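Local coordinates for myosin-I heavy chain (Dictyostelium discoideum, PDB 5EJR), which is an actin-based motor with ATPase activity that acts in early phagocytosis and adhesion, represented here by a MyTH4-FERM unit (MF2) of its tail, at residues Arg13-Ser16 against Phe17-Ser21; Ile157-Gln160 against Ser161-Gln165; Val267-Glu270 against Thr271-Ile274; Cys319-Leu322 against Thr323-Gln326. All blocks are in the same frame, centred on the assembly; numbering follows the deposited sequence.

Interaction 1. Residues Arg13-Ser16 against Phe17-Ser21; sequences RFRS and FKRAS
Arg19 lies alongside Arg15, one helical turn earlier, and the pair shows how an arginine can use its whole length within a single turn. From the base outward, Arg19 CB sits over the carbonyl oxygen of Arg15, and CG comes closer, 3.3 Å from Arg15 O. The next carbon, CD, is leaving that oxygen behind at 3.8 Å. NE then passes Arg15 CB at 4.0 Å, with CB at the edge of the guanidinium group, near its plane. At the tip, NH2 reaches Arg15 CD at 4.0 Å and forms a salt bridge with Glu51. The path follows from the torsions: CG stands anti to the carbonyl carbon (chi1 -68°), and the chain then runs extended to NE. Arg15 has the same shape and points the same way, but its guanidinium plane is turned 71° from that of Arg19, and its NH2 bonds to Ser52 OG. In the backbone beside the pair, Arg19 N gives Arg15 O a nearly straight bond of 2.9 Å.

On another side of this first turn of helix 15-25, Phe17 CD1 meets Phe14 CB at 3.7 Å, and Ser16 OG, which is bonded to Pro38 O, approaches the Phe17 ring obliquely. Lys18 N bonds to the carbonyl oxygen of the N-cap residue, Phe14, as its side chain runs back over Arg13. Two cationic groups can probably lie so close together because the carboxylate of Glu51 and the hydroxyl of Ser52 receive their tips, while the guanidinium of Arg19 passes along the aliphatic part of Arg15.

Interaction 2. Residues Ile157-Gln160 against Ser161-Gln165; sequences IAIQ and SSSPQ
The flat group that organises the contact between Ile159 and the serines after it is the Ile159 peptide carbonyl, for no aromatic ring takes part. Ser163 N approaches its oxygen nearly along the C=O axis, at 2.8 Å, with an N-H...O angle of 162°. Ser162 OG stands out over one face of the same carbonyl and gives Ile159 O only a weak bond of 3.5 Å. Beyond the next peptide, the proline ring of Pro164 brings CB to 3.7 Å from Gln160 O. The Ser162 hydroxyl lies between its own backbone N and carbonyl carbon (chi1 57°), which turns it back toward Ile159, where CG1 lies 3.5 Å from OG. Ile159 CG1 also meets Ser163 CB at 4.1 Å. With an alanine at Ile159, Ser162 OG and Ser163 CB would probably lose the hydrocarbon they rest against, and the hydroxyl, weakly bonded as it is, could turn more freely. A water accepts from Ser161 N and donates to Ile157 O, thus standing in for a direct bond between residues four apart. The arrangement is that of a helix unwinding into a tight, solvent-facing corner, here joining helices 142-159 and 164-178 of the all-helical MyTH4 domain.

Interaction 3. Residues Val267-Glu270 against Thr271-Ile274; sequences VVSE and TDMI. With EDO (1,2-ethanediol), chain E.
Val268 and Asp272 cross at about a right angle, with Val268 CG1 4.1 Å from Asp272 OD2, and Ser269 lies beside them. Its CB is directed at the residues that follow and meets Asp272 OD1 at 3.5 Å. The Ser269 hydroxyl, anti to its own N (chi1 180°), is thereby swung to the Thr271 side, where Thr271 N gives OG a weak bond of 3.3 Å, the mark of an ST turn. The Thr271 side chain stands next to it, its OG1 3.0 Å from Ser269 OG. The other carboxylate oxygen of Asp272, OD2, is joined to Ser269 N by a water. All this dresses a type I beta turn, closed by Asp272 N on Ser269 O at 3.1 Å. That donor sits well above the carbonyl plane, at a C=O...N angle of only 118°, and so does not use a lone pair squarely. Glu270 presents its backbone N to O2 of an ethanediol, probably from the crystallisation liquor, which also bonds to Ser499 and Arg297. The turn links strand 264-267 to helix 274-283, with Met273 as N-cap, in the ubiquitin-like lobe of the FERM domain. Val268 packs on Ile232 of helix 232-243, while Ser269 OG bonds to Ser495 OG of helix 494-505 in the PTB-like lobe, so that the loop lies where two FERM lobes meet.

Interaction 4. Residues Cys319-Leu322 against Thr323-Gln326; sequences CFEL and TYCQ. With EDO (1,2-ethanediol), chain H.
Thr323 and Cys319 form the back-bond familiar from threonines inside helices, here in helix 317-332 of the central, helical lobe of the FERM domain. Thr323 OG1 returns to the carbonyl one turn earlier and donates to Cys319 O at 2.7 Å. The backbone N of Thr323 reaches the same oxygen at 2.9 Å. The two donors come from opposite faces of the carbonyl plane, so Cys319 O is gripped twice. The hydroxyl gets there because it stands anti to the carbonyl carbon (chi1 -58°), beside its own N, and it also bonds to Arg296 NH1 at the end of strand 290-296. With a valine at Thr323, Cys319 O would probably lose the hydroxyl half of its double grip, and Arg296 NH1 an acceptor. On another side of the helix Glu321 and Tyr324 run side by side. OE2 of Glu321 comes to the edge of the Tyr324 ring, 4.2 Å from CD2, with the carboxylate and ring planes 50° apart. OE1 of Glu321 makes a salt bridge with Lys406 of helix 402-416, a helix on which Phe320 also packs. Further along, a water donates to both Leu322 O and Gln326 OE1, and that amide oxygen also receives Arg296 N. At the other end of the amide, Gln326 NE2 donates to O2 of an ethanediol at 2.9 Å.

Each of the four contacts is made within its own short run of chain, but their chemistry follows their place. Interactions 1 and 4 each lie on a single helix, on opposite sides of the chain's centre, while 2 and 3 connect two secondary-structure elements. Interactions 1 and 2 lie at the surface, about 32 Å apart between centres: the first uses paired arginines in an opening helical turn, the second a carbonyl, serines and a water at a helix-to-helix corner. Interactions 3 and 4 share the FERM region, their nearest atoms about 10 Å apart. The partly buried turn of 267-270 with 271-274 joins lobes through hydroxyls, whereas 319-322 with 323-326 is buried and adds a doubly used carbonyl to the regular helix bonds.

Interaction 1. Residues Arg13-Ser16 against Phe17-Ser21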
loop_
_atom_site.group_PDB
_atom_site.type_symbol
_atom_site.label_atom_id
_atom_site.label_comp_id
_atom_site.label_asym_id
_atom_site.label_seq_id
_atom_site.Cartn_x
_atom_site.Cartn_y
_atom_site.Cartn_z
ATOM N N ARG A 13 -32.992 3.600 22.010
ATOM C CA ARG A 13 -31.718 4.242 21.644
ATOM C C ARG A 13 -31.852 5.465 20.740
ATOM O O ARG A 13 -31.075 6.408 20.877
ATOM C CB ARG A 13 -30.753 3.225 21.000
ATOM C CG ARG A 13 -30.372 2.029 21.877
ATOM C CD ARG A 13 -29.691 0.951 21.055
ATOM N NE ARG A 13 -29.186 -0.164 21.864
ATOM C CZ ARG A 13 -29.882 -1.253 22.169
ATOM N NH1 ARG A 13 -31.140 -1.383 21.763
ATOM N NH2 ARG A 13 -29.334 -2.214 22.899
ATOM N N PHE A 14 -32.795 5.444 19.792
ATOM C CA PHE A 14 -32.984 6.570 18.877
ATOM C C PHE A 14 -33.609 7.744 19.620
ATOM O O PHE A 14 -34.403 7.529 20.539
ATOM C CB PHE A 14 -33.877 6.158 17.688
ATOM C CG PHE A 14 -33.181 5.831 16.380
ATOM C CD1 PHE A 14 -32.074 4.986 16.350
ATOM C CD2 PHE A 14 -33.675 6.315 15.173
ATOM C CE1 PHE A 14 -31.451 4.663 15.139
ATOM C CE2 PHE A 14 -33.055 5.985 13.958
ATOM C CZ PHE A 14 -31.945 5.166 13.951
ATOM N N ARG A 15 -33.250 8.973 19.220
ATOM C CA ARG A 15 -33.778 10.208 19.795
ATOM C C ARG A 15 -35.303 10.263 19.617
ATOM O O ARG A 15 -36.022 10.457 20.602
ATOM C CB ARG A 15 -33.128 11.441 19.141
ATOM C CG ARG A 15 -31.636 11.606 19.419
ATOM C CD ARG A 15 -31.194 13.023 19.124
ATOM N NE ARG A 15 -29.736 13.169 19.086
ATOM C CZ ARG A 15 -28.967 13.385 20.152
ATOM N NH1 ARG A 15 -29.502 13.438 21.367
ATOM N NH2 ARG A 15 -27.655 13.527 20.014
ATOM N N SER A 16 -35.784 10.034 18.366
ATOM C CA SER A 16 -37.198 10.054 17.959
ATOM C C SER A 16 -38.093 9.113 18.763
ATOM O O SER A 16 -39.236 9.473 19.054
ATOM C CB SER A 16 -37.338 9.789 16.462
ATOM O OG SER A 16 -36.937 8.469 16.133
ATOM N N PHE A 17 -37.577 7.924 19.126
ATOM C CA PHE A 17 -38.311 6.939 19.928
ATOM C C PHE A 17 -38.293 7.285 21.419
ATOM O O PHE A 17 -39.244 6.968 22.128
ATOM C CB PHE A 17 -37.774 5.523 19.693
ATOM C CG PHE A 17 -38.161 4.926 18.361
ATOM C CD1 PHE A 17 -37.440 5.222 17.210
ATOM C CD2 PHE A 17 -39.249 4.068 18.257
ATOM C CE1 PHE A 17 -37.805 4.676 15.978
ATOM C CE2 PHE A 17 -39.611 3.519 17.024
ATOM C CZ PHE A 17 -38.886 3.826 15.894
ATOM N N LYS A 18 -37.203 7.908 21.892
ATOM C CA LYS A 18 -37.028 8.312 23.287
ATOM C C LYS A 18 -37.912 9.526 23.644
ATOM O O LYS A 18 -38.576 9.497 24.682
ATOM C CB LYS A 18 -35.546 8.598 23.584
ATOM C CG LYS A 18 -34.723 7.349 23.856
ATOM C CD LYS A 18 -33.272 7.714 24.131
ATOM C CE LYS A 18 -32.440 6.558 24.619
ATOM N NZ LYS A 18 -32.876 6.060 25.954
ATOM N N ARG A 19 -37.910 10.582 22.780
ATOM C CA ARG A 19 -38.690 11.821 22.927
ATOM C C ARG A 19 -40.198 11.526 22.946
ATOM O O ARG A 19 -40.931 12.144 23.720
ATOM C CB ARG A 19 -38.374 12.814 21.795
ATOM C CG ARG A 19 -36.977 13.412 21.814
ATOM C CD ARG A 19 -36.749 14.200 20.539
ATOM N NE ARG A 19 -35.346 14.579 20.351
ATOM C CZ ARG A 19 -34.868 15.808 20.522
ATOM N NH1 ARG A 19 -35.672 16.797 20.893
ATOM N NH2 ARG A 19 -33.581 16.059 20.323
ATOM N N ALA A 20 -40.647 10.573 22.102
ATOM C CA ALA A 20 -42.040 10.133 22.003
ATOM C C ALA A 20 -42.467 9.369 23.265
ATOM O O ALA A 20 -43.647 9.391 23.621
ATOM C CB ALA A 20 -42.226 9.258 20.772
ATOM N N SER A 21 -41.508 8.692 23.926
ATOM C CA SER A 21 -41.737 7.944 25.161
ATOM C C SER A 21 -41.820 8.901 26.350
ATOM O O SER A 21 -42.648 8.687 27.233
ATOM C CB SER A 21 -40.642 6.906 25.380
ATOM O OG SER A 21 -40.625 5.961 24.323
#

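Interaction 2. Residues Ile157-Gln160 against Ser161-Gln165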
loop_
_atom_site.group_PDB
_atom_site.type_symbol
_atom_site.label_atom_id
_atom_site.label_comp_id
_atom_site.label_asym_id
_atom_site.label_seq_id
_atom_site.Cartn_x
_atom_site.Cartn_y
_atom_site.Cartn_z
ATOM N N ILE A 157 -35.430 -9.681 0.564
ATOM C CA ILE A 157 -36.654 -10.448 0.275
ATOM C C ILE A 157 -37.677 -9.555 -0.452
ATOM O O ILE A 157 -38.242 -9.983 -1.458
ATOM C CB ILE A 157 -37.173 -11.135 1.576
ATOM C CG1 ILE A 157 -36.258 -12.324 1.956
ATOM C CG2 ILE A 157 -38.639 -11.586 1.474
ATOM C CD1 ILE A 157 -36.311 -12.757 3.463
ATOM N N ALA A 158 -37.825 -8.284 -0.017
ATOM C CA ALA A 158 -38.740 -7.324 -0.648
ATOM C C ALA A 158 -38.320 -6.846 -2.040
ATOM O O ALA A 158 -39.187 -6.428 -2.813
ATOM C CB ALA A 158 -38.975 -6.132 0.265
ATOM N N ILE A 159 -37.022 -6.902 -2.379
ATOM C CA ILE A 159 -36.588 -6.392 -3.683
ATOM C C ILE A 159 -35.980 -7.482 -4.640
ATOM O O ILE A 159 -35.729 -7.181 -5.809
ATOM C CB ILE A 159 -35.669 -5.163 -3.452
ATOM C CG1 ILE A 159 -36.004 -4.045 -4.452
ATOM C CG2 ILE A 159 -34.161 -5.481 -3.391
ATOM C CD1 ILE A 159 -37.274 -3.231 -4.082
ATOM N N GLN A 160 -35.853 -8.741 -4.170
ATOM C CA GLN A 160 -35.337 -9.919 -4.895
ATOM C C GLN A 160 -35.907 -10.022 -6.322
ATOM O O GLN A 160 -35.148 -10.141 -7.292
ATOM C CB GLN A 160 -35.737 -11.205 -4.125
ATOM C CG GLN A 160 -34.578 -12.056 -3.640
ATOM C CD GLN A 160 -34.996 -13.030 -2.560
ATOM O OE1 GLN A 160 -34.567 -12.935 -1.405
ATOM N NE2 GLN A 160 -35.819 -14.008 -2.905
ATOM N N SER A 161 -37.251 -9.985 -6.434
ATOM C CA SER A 161 -37.965 -10.142 -7.703
ATOM C C SER A 161 -37.881 -8.953 -8.622
ATOM O O SER A 161 -37.730 -9.156 -9.823
ATOM C CB SER A 161 -39.419 -10.520 -7.467
ATOM O OG SER A 161 -39.453 -11.742 -6.752
ATOM N N SER A 162 -37.994 -7.732 -8.090
ATOM C CA SER A 162 -37.955 -6.538 -8.934
ATOM C C SER A 162 -36.547 -6.121 -9.346
ATOM O O SER A 162 -36.336 -5.777 -10.508
ATOM C CB SER A 162 -38.704 -5.378 -8.286
ATOM O OG SER A 162 -38.198 -5.063 -7.001
ATOM N N SER A 163 -35.587 -6.173 -8.404
ATOM C CA SER A 163 -34.195 -5.755 -8.610
ATOM C C SER A 163 -33.174 -6.839 -8.144
ATOM O O SER A 163 -32.657 -6.753 -7.024
ATOM C CB SER A 163 -33.949 -4.410 -7.926
ATOM O OG SER A 163 -34.871 -3.425 -8.372
ATOM N N PRO A 164 -32.893 -7.880 -8.975
ATOM C CA PRO A 164 -31.963 -8.945 -8.534
ATOM C C PRO A 164 -30.494 -8.511 -8.412
ATOM O O PRO A 164 -29.752 -9.127 -7.649
ATOM C CB PRO A 164 -32.171 -10.066 -9.559
ATOM C CG PRO A 164 -32.663 -9.375 -10.778
ATOM C CD PRO A 164 -33.434 -8.161 -10.324
ATOM N N GLN A 165 -30.091 -7.447 -9.139
ATOM C CA GLN A 165 -28.743 -6.873 -9.083
ATOM C C GLN A 165 -28.582 -6.194 -7.720
ATOM O O GLN A 165 -27.667 -6.538 -6.960
ATOM C CB GLN A 165 -28.530 -5.859 -10.230
ATOM C CG GLN A 165 -27.135 -5.234 -10.295
ATOM C CD GLN A 165 -26.167 -6.081 -11.081
ATOM O OE1 GLN A 165 -26.059 -5.966 -12.308
ATOM N NE2 GLN A 165 -25.438 -6.947 -10.388
HETATM O O HOH W 1 -39.078 -9.615 -4.324
#

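Interaction 3. Residues Val267-Glu270 against Thr271-Ile274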
loop_
_atom_site.group_PDB
_atom_site.type_symbol
_atom_site.label_atom_id
_atom_site.label_comp_id
_atom_site.label_asym_id
_atom_site.label_seq_id
_atom_site.Cartn_x
_atom_site.Cartn_y
_atom_site.Cartn_z
ATOM N N VAL A 267 9.872 1.436 -0.096
ATOM C CA VAL A 267 9.613 0.020 0.180
ATOM C C VAL A 267 8.150 -0.118 0.674
ATOM O O VAL A 267 7.713 0.686 1.484
ATOM C CB VAL A 267 10.611 -0.499 1.250
ATOM C CG1 VAL A 267 10.175 -1.851 1.817
ATOM C CG2 VAL A 267 12.034 -0.583 0.687
ATOM N N VAL A 268 7.389 -1.077 0.155
ATOM C CA VAL A 268 6.024 -1.257 0.632
ATOM C C VAL A 268 6.073 -2.456 1.564
ATOM O O VAL A 268 6.550 -3.504 1.166
ATOM C CB VAL A 268 4.993 -1.456 -0.516
ATOM C CG1 VAL A 268 3.571 -1.565 0.047
ATOM C CG2 VAL A 268 5.071 -0.318 -1.517
ATOM N N SER A 269 5.583 -2.319 2.783
ATOM C CA SER A 269 5.614 -3.433 3.731
ATOM C C SER A 269 4.858 -4.604 3.198
ATOM O O SER A 269 3.741 -4.431 2.724
ATOM C CB SER A 269 5.013 -3.023 5.075
ATOM O OG SER A 269 5.063 -4.132 5.961
ATOM N N GLU A 270 5.441 -5.794 3.283
ATOM C CA GLU A 270 4.769 -7.026 2.859
ATOM C C GLU A 270 3.471 -7.314 3.654
ATOM O O GLU A 270 2.629 -8.084 3.181
ATOM C CB GLU A 270 5.732 -8.230 2.936
ATOM C CG GLU A 270 6.185 -8.609 4.335
ATOM C CD GLU A 270 6.864 -9.961 4.390
ATOM O OE1 GLU A 270 8.077 -10.034 4.085
ATOM O OE2 GLU A 270 6.171 -10.956 4.700
ATOM N N THR A 271 3.314 -6.717 4.857
ATOM C CA THR A 271 2.114 -6.931 5.683
ATOM C C THR A 271 1.022 -5.936 5.407
ATOM O O THR A 271 -0.067 -6.084 5.964
ATOM C CB THR A 271 2.427 -6.951 7.181
ATOM O OG1 THR A 271 3.111 -5.746 7.534
ATOM C CG2 THR A 271 3.173 -8.201 7.616
ATOM N N ASP A 272 1.284 -4.913 4.574
ATOM C CA ASP A 272 0.236 -3.953 4.282
ATOM C C ASP A 272 -0.815 -4.608 3.356
ATOM O O ASP A 272 -0.484 -5.531 2.591
ATOM C CB ASP A 272 0.802 -2.728 3.543
ATOM C CG ASP A 272 1.557 -1.681 4.345
ATOM O OD1 ASP A 272 1.731 -1.874 5.580
ATOM O OD2 ASP A 272 1.984 -0.667 3.737
ATOM N N MET A 273 -2.048 -4.078 3.410
ATOM C CA MET A 273 -3.163 -4.456 2.541
ATOM C C MET A 273 -2.960 -3.638 1.305
ATOM O O MET A 273 -2.805 -2.420 1.417
ATOM C CB MET A 273 -4.514 -4.057 3.169
ATOM C CG MET A 273 -4.821 -4.784 4.432
ATOM S SD MET A 273 -4.448 -6.533 4.259
ATOM C CE MET A 273 -5.776 -7.192 5.134
ATOM N N ILE A 274 -2.950 -4.278 0.126
ATOM C CA ILE A 274 -2.755 -3.529 -1.139
ATOM C C ILE A 274 -3.785 -2.403 -1.320
ATOM O O ILE A 274 -3.406 -1.295 -1.707
ATOM C CB ILE A 274 -2.646 -4.439 -2.407
ATOM C CG1 ILE A 274 -2.496 -3.591 -3.694
ATOM C CG2 ILE A 274 -3.808 -5.443 -2.499
ATOM C CD1 ILE A 274 -1.909 -4.314 -4.874
HETATM C C1 EDO E . 10.397 -5.833 2.272
HETATM O O1 EDO E . 9.958 -5.928 0.912
HETATM C C2 EDO E . 9.320 -5.075 3.140
HETATM O O2 EDO E . 8.280 -5.998 3.434
HETATM O O HOH W 2 4.613 0.083 3.997
#

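Interaction 4. Residues Cys319-Leu322 against Thr323-Gln326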
loop_
_atom_site.group_PDB
_atom_site.type_symbol
_atom_site.label_atom_id
_atom_site.label_comp_id
_atom_site.label_asym_id
_atom_site.label_seq_id
_atom_site.Cartn_x
_atom_site.Cartn_y
_atom_site.Cartn_z
ATOM N N CYS A 319 15.371 -15.267 -12.091
ATOM C CA CYS A 319 15.778 -14.435 -10.973
ATOM C C CYS A 319 17.139 -13.785 -11.280
ATOM O O CYS A 319 17.326 -12.624 -10.931
ATOM C CB CYS A 319 15.820 -15.233 -9.670
ATOM S SG CYS A 319 16.661 -14.399 -8.300
ATOM N N PHE A 320 18.074 -14.522 -11.906
ATOM C CA PHE A 320 19.394 -13.986 -12.217
ATOM C C PHE A 320 19.257 -12.828 -13.198
ATOM O O PHE A 320 19.900 -11.804 -13.023
ATOM C CB PHE A 320 20.329 -15.047 -12.798
ATOM C CG PHE A 320 21.707 -14.515 -13.121
ATOM C CD1 PHE A 320 22.507 -13.955 -12.129
ATOM C CD2 PHE A 320 22.202 -14.556 -14.422
ATOM C CE1 PHE A 320 23.764 -13.420 -12.441
ATOM C CE2 PHE A 320 23.470 -14.018 -14.728
ATOM C CZ PHE A 320 24.246 -13.484 -13.732
ATOM N N GLU A 321 18.399 -12.995 -14.201
ATOM C CA GLU A 321 18.167 -11.980 -15.218
ATOM C C GLU A 321 17.560 -10.695 -14.616
ATOM O O GLU A 321 18.018 -9.587 -14.925
ATOM C CB GLU A 321 17.338 -12.564 -16.384
ATOM C CG GLU A 321 17.241 -11.669 -17.614
ATOM C CD GLU A 321 18.551 -11.125 -18.160
ATOM O OE1 GLU A 321 19.600 -11.787 -17.992
ATOM O OE2 GLU A 321 18.525 -10.028 -18.758
ATOM N N LEU A 322 16.588 -10.847 -13.715
ATOM C CA LEU A 322 15.979 -9.706 -13.043
ATOM C C LEU A 322 16.968 -9.022 -12.133
ATOM O O LEU A 322 16.955 -7.797 -12.030
ATOM C CB LEU A 322 14.738 -10.089 -12.266
ATOM C CG LEU A 322 13.498 -10.385 -13.076
ATOM C CD1 LEU A 322 12.410 -10.946 -12.165
ATOM C CD2 LEU A 322 12.988 -9.127 -13.835
ATOM N N THR A 323 17.851 -9.814 -11.500
ATOM C CA THR A 323 18.900 -9.281 -10.629
ATOM C C THR A 323 19.895 -8.466 -11.423
ATOM O O THR A 323 20.222 -7.353 -11.005
ATOM C CB THR A 323 19.576 -10.407 -9.838
ATOM O OG1 THR A 323 18.562 -11.072 -9.088
ATOM C CG2 THR A 323 20.652 -9.875 -8.884
ATOM N N TYR A 324 20.416 -9.042 -12.526
ATOM C CA TYR A 324 21.390 -8.360 -13.369
ATOM C C TYR A 324 20.784 -7.024 -13.852
ATOM O O TYR A 324 21.420 -5.987 -13.708
ATOM C CB TYR A 324 21.826 -9.257 -14.561
ATOM C CG TYR A 324 22.463 -8.436 -15.666
ATOM C CD1 TYR A 324 23.689 -7.800 -15.472
ATOM C CD2 TYR A 324 21.802 -8.228 -16.873
ATOM C CE1 TYR A 324 24.254 -7.010 -16.465
ATOM C CE2 TYR A 324 22.341 -7.405 -17.857
ATOM C CZ TYR A 324 23.551 -6.775 -17.635
ATOM O OH TYR A 324 24.092 -6.006 -18.624
ATOM N N CYS A 325 19.564 -7.083 -14.415
ATOM C CA CYS A 325 18.774 -5.959 -14.911
ATOM C C CYS A 325 18.624 -4.862 -13.831
ATOM O O CYS A 325 18.791 -3.687 -14.139
ATOM C CB CYS A 325 17.420 -6.460 -15.409
ATOM S SG CYS A 325 16.356 -5.184 -16.132
ATOM N N GLN A 326 18.378 -5.252 -12.562
ATOM C CA GLN A 326 18.200 -4.310 -11.436
ATOM C C GLN A 326 19.514 -3.615 -11.073
ATOM O O GLN A 326 19.509 -2.407 -10.882
ATOM C CB GLN A 326 17.601 -5.016 -10.205
ATOM C CG GLN A 326 17.380 -4.086 -9.026
ATOM C CD GLN A 326 16.653 -4.802 -7.925
ATOM O OE1 GLN A 326 15.645 -5.452 -8.149
ATOM N NE2 GLN A 326 17.172 -4.725 -6.727
HETATM C C1 EDO H . 22.040 -4.050 -4.891
HETATM O O1 EDO H . 21.690 -3.162 -3.852
HETATM C C2 EDO H . 20.867 -4.595 -5.764
HETATM O O2 EDO H . 19.759 -3.728 -5.928
HETATM O O HOH W 3 14.515 -6.931 -10.416
#